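Local coordinates for protein RE68959p (Drosophila melanogaster, PDB 6XWU) that is the fly centromere protein CENP-C, whose C-terminal cupin-type domain probably takes part in centromere maintenance with the CENP-A chaperone CAL1, at residues A[1342-1347]-A[1394-1399]. Residues are numbered along the deposited sequence; the frame is centred on the assembly and turned at random.
Sequences QKRSMK and YSIQNA
Tyr1394 pairs with Lys1347 through two backbone hydrogen bonds, its N on Lys1347 O at 2.8 Å and its O taking Lys1347 N. Its CG sits between the backbone N and the carbonyl carbon (chi1 70°), which brings ring atom CE1 to 3.9 Å from Lys1347 CB. The phenolic OH accepts Arg1344 NH1 at 3.0 Å, near the guanidinium plane; ring and guanidinium planes stand 34° apart. Arg1344, extended from CG to NE, gives NE to Tyr1322 OH, so two tyrosines fix its head. A phenylalanine in place of Tyr1394 would probably keep the ring packing but leave Arg1344 NH1 without its phenolic acceptor. The register slips by one residue between Arg1344 and Lys1347, a beta bulge, and a water spans it, donating to Ser1345 O at 2.8 Å and to Tyr1394 O. There Ser1395 OG rests 3.3 Å from Met1346 CA. Ile1396 restores the pairing: its O receives Arg1344 N at 2.8 Å, while its N reaches Arg1344 O only weakly. Its side chain turns inward to Phe1338 and Leu1356 of the facing sheet of the cupin-type sandwich. On the other face, Gln1397 runs alongside Lys1343, whose bend at chi4 (55°) brings NZ to OE1 at 2.8 Å, above the amide plane. Asn1398 N closes the series on Gln1342 O at 2.8 Å, and its ND2 holds Lys1402 O. Backbone bonds thus join edge strand 1343-1348 to strand 1393-1398, and even the Lys1343 and Arg1344 charges meet neutral acceptors across it, an amide and a phenol, so the pairing probably depends little on charge.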
ATOM      1  N   GLN A1342      13.738   8.131 -14.512  1.00 30.47           N
ATOM      2  CA  GLN A1342      14.720   8.380 -13.460  1.00 28.45           C
ATOM      3  C   GLN A1342      15.218   7.077 -12.833  1.00 31.12           C
ATOM      4  O   GLN A1342      14.455   6.120 -12.675  1.00 30.27           O
ATOM      5  CB  GLN A1342      14.121   9.268 -12.374  1.00 30.10           C
ATOM      6  CG  GLN A1342      15.141   9.690 -11.337  1.00 34.53           C
ATOM      7  CD  GLN A1342      14.630  10.752 -10.391  1.00 36.53           C
ATOM      8  OE1 GLN A1342      13.433  10.868 -10.160  1.00 34.72           O
ATOM      9  NE2 GLN A1342      15.548  11.538  -9.835  1.00 39.14           N
ATOM     10  N   LYS A1343      16.502   7.070 -12.446  1.00 32.31           N
ATOM     11  CA  LYS A1343      17.170   5.925 -11.835  1.00 35.54           C
ATOM     12  C   LYS A1343      17.426   6.181 -10.354  1.00 35.23           C
ATOM     13  O   LYS A1343      17.956   7.237  -9.989  1.00 35.86           O
ATOM     14  CB  LYS A1343      18.516   5.654 -12.514  1.00 36.38           C
ATOM     15  CG  LYS A1343      18.508   5.425 -14.012  1.00 50.29           C
ATOM     16  CD  LYS A1343      19.846   4.795 -14.415  1.00 56.78           C
ATOM     17  CE  LYS A1343      19.817   4.163 -15.794  1.00 61.37           C
ATOM     18  NZ  LYS A1343      19.364   5.121 -16.839  1.00 70.61           N
ATOM     19  N   ARG A1344      17.088   5.206  -9.509  1.00 33.72           N
ATOM     20  CA  ARG A1344      17.549   5.181  -8.124  1.00 34.37           C
ATOM     21  C   ARG A1344      18.758   4.260  -8.034  1.00 37.54           C
ATOM     22  O   ARG A1344      18.678   3.091  -8.428  1.00 35.35           O
ATOM     23  CB  ARG A1344      16.446   4.701  -7.176  1.00 28.61           C
ATOM     24  CG  ARG A1344      16.839   4.758  -5.676  1.00 29.74           C
ATOM     25  CD  ARG A1344      15.613   4.461  -4.820  1.00 32.84           C
ATOM     26  NE  ARG A1344      15.778   4.621  -3.369  1.00 33.87           N
ATOM     27  CZ  ARG A1344      15.950   3.617  -2.509  1.00 34.69           C
ATOM     28  NH1 ARG A1344      16.056   2.366  -2.935  1.00 34.77           N
ATOM     29  NH2 ARG A1344      16.039   3.861  -1.210  1.00 37.37           N
ATOM     30  N   SER A1345      19.864   4.782  -7.503  1.00 37.25           N
ATOM     31  CA  SER A1345      21.108   4.033  -7.470  1.00 36.80           C
ATOM     32  C   SER A1345      20.969   2.794  -6.594  1.00 34.70           C
ATOM     33  O   SER A1345      20.008   2.626  -5.841  1.00 33.43           O
ATOM     34  CB  SER A1345      22.255   4.912  -6.966  1.00 40.93           C
ATOM     35  OG  SER A1345      22.495   5.984  -7.862  1.00 61.46           O
ATOM     36  N   MET A1346      21.951   1.908  -6.710  1.00 35.42           N
ATOM     37  CA  MET A1346      21.888   0.642  -6.001  1.00 34.12           C
ATOM     38  C   MET A1346      21.896   0.869  -4.495  1.00 34.01           C
ATOM     39  O   MET A1346      22.682   1.667  -3.973  1.00 34.93           O
ATOM     40  CB  MET A1346      23.070  -0.246  -6.394  1.00 37.77           C
ATOM     41  CG  MET A1346      22.985  -1.641  -5.812  1.00 43.66           C
ATOM     42  SD  MET A1346      23.839  -1.773  -4.223  1.00 58.15           S
ATOM     43  CE  MET A1346      25.490  -2.210  -4.780  1.00 60.59           C
ATOM     44  N   LYS A1347      21.030   0.140  -3.803  1.00 33.90           N
ATOM     45  CA  LYS A1347      20.965   0.127  -2.351  1.00 32.91           C
ATOM     46  C   LYS A1347      20.939  -1.325  -1.898  1.00 33.30           C
ATOM     47  O   LYS A1347      20.717  -2.235  -2.701  1.00 34.65           O
ATOM     48  CB  LYS A1347      19.721   0.878  -1.834  1.00 37.12           C
ATOM     49  CG  LYS A1347      19.642   2.351  -2.263  1.00 33.54           C
ATOM     50  CD  LYS A1347      20.648   3.214  -1.520  1.00 36.35           C
ATOM     51  CE  LYS A1347      20.774   4.606  -2.161  1.00 40.60           C
ATOM     52  NZ  LYS A1347      21.917   5.414  -1.624  1.00 44.79           N
ATOM     53  N   TYR A1394      19.710  -3.887  -4.710  1.00 29.99           N
ATOM     54  CA  TYR A1394      18.661  -3.651  -5.695  1.00 26.28           C
ATOM     55  C   TYR A1394      18.752  -2.239  -6.255  1.00 32.42           C
ATOM     56  O   TYR A1394      19.114  -1.299  -5.540  1.00 31.35           O
ATOM     57  CB  TYR A1394      17.278  -3.901  -5.081  1.00 28.19           C
ATOM     58  CG  TYR A1394      16.864  -2.869  -4.045  1.00 29.77           C
ATOM     59  CD1 TYR A1394      17.391  -2.898  -2.758  1.00 31.22           C
ATOM     60  CD2 TYR A1394      15.931  -1.877  -4.349  1.00 29.55           C
ATOM     61  CE1 TYR A1394      17.021  -1.964  -1.810  1.00 27.66           C
ATOM     62  CE2 TYR A1394      15.554  -0.932  -3.404  1.00 29.98           C
ATOM     63  CZ  TYR A1394      16.110  -0.982  -2.135  1.00 31.48           C
ATOM     64  OH  TYR A1394      15.750  -0.054  -1.187  1.00 37.52           O
ATOM     65  N   SER A1395      18.405  -2.106  -7.538  1.00 26.74           N
ATOM     66  CA  SER A1395      18.340  -0.832  -8.241  1.00 30.68           C
ATOM     67  C   SER A1395      16.953  -0.694  -8.856  1.00 30.26           C
ATOM     68  O   SER A1395      16.321  -1.694  -9.203  1.00 28.42           O
ATOM     69  CB  SER A1395      19.412  -0.744  -9.345  1.00 32.84           C
ATOM     70  OG  SER A1395      20.706  -0.561  -8.795  1.00 43.42           O
ATOM     71  N   ILE A1396      16.482   0.546  -9.006  1.00 26.96           N
ATOM     72  CA  ILE A1396      15.145   0.811  -9.537  1.00 22.87           C
ATOM     73  C   ILE A1396      15.241   1.873 -10.617  1.00 32.09           C
ATOM     74  O   ILE A1396      15.919   2.893 -10.440  1.00 33.05           O
ATOM     75  CB  ILE A1396      14.172   1.291  -8.441  1.00 24.31           C
ATOM     76  CG1 ILE A1396      14.102   0.301  -7.274  1.00 29.06           C
ATOM     77  CG2 ILE A1396      12.794   1.540  -9.044  1.00 26.25           C
ATOM     78  CD1 ILE A1396      13.415   0.885  -6.061  1.00 29.85           C
ATOM     79  N   GLN A1397      14.542   1.654 -11.730  1.00 28.64           N
ATOM     80  CA  GLN A1397      14.451   2.673 -12.762  1.00 27.20           C
ATOM     81  C   GLN A1397      13.002   2.836 -13.195  1.00 27.78           C
ATOM     82  O   GLN A1397      12.307   1.844 -13.428  1.00 28.64           O
ATOM     83  CB  GLN A1397      15.321   2.338 -13.979  1.00 34.26           C
ATOM     84  CG  GLN A1397      15.164   3.360 -15.094  1.00 44.74           C
ATOM     85  CD  GLN A1397      16.300   3.333 -16.095  1.00 64.05           C
ATOM     86  OE1 GLN A1397      16.661   4.366 -16.660  1.00 72.56           O
ATOM     87  NE2 GLN A1397      16.863   2.153 -16.330  1.00 68.50           N
ATOM     88  N   ASN A1398      12.552   4.087 -13.274  1.00 27.47           N
ATOM     89  CA  ASN A1398      11.255   4.383 -13.865  1.00 26.32           C
ATOM     90  C   ASN A1398      11.277   3.935 -15.323  1.00 30.61           C
ATOM     91  O   ASN A1398      12.152   4.350 -16.090  1.00 31.86           O
ATOM     92  CB  ASN A1398      10.978   5.881 -13.741  1.00 30.71           C
ATOM     93  CG  ASN A1398       9.579   6.254 -14.159  1.00 28.15           C
ATOM     94  OD1 ASN A1398       8.813   5.415 -14.622  1.00 28.95           O
ATOM     95  ND2 ASN A1398       9.235   7.524 -13.990  1.00 31.60           N
ATOM     96  N   ALA A1399      10.353   3.048 -15.706  1.00 29.55           N
ATOM     97  CA  ALA A1399      10.403   2.490 -17.055  1.00 33.91           C
ATOM     98  C   ALA A1399       9.722   3.351 -18.111  1.00 34.72           C
ATOM     99  O   ALA A1399       9.849   3.041 -19.301  1.00 38.62           O
ATOM    100  CB  ALA A1399       9.780   1.092 -17.089  1.00 34.98           C
TER
HETATM  101  O   HOH W   1      17.580   1.306  -5.390  1.00 30.40           O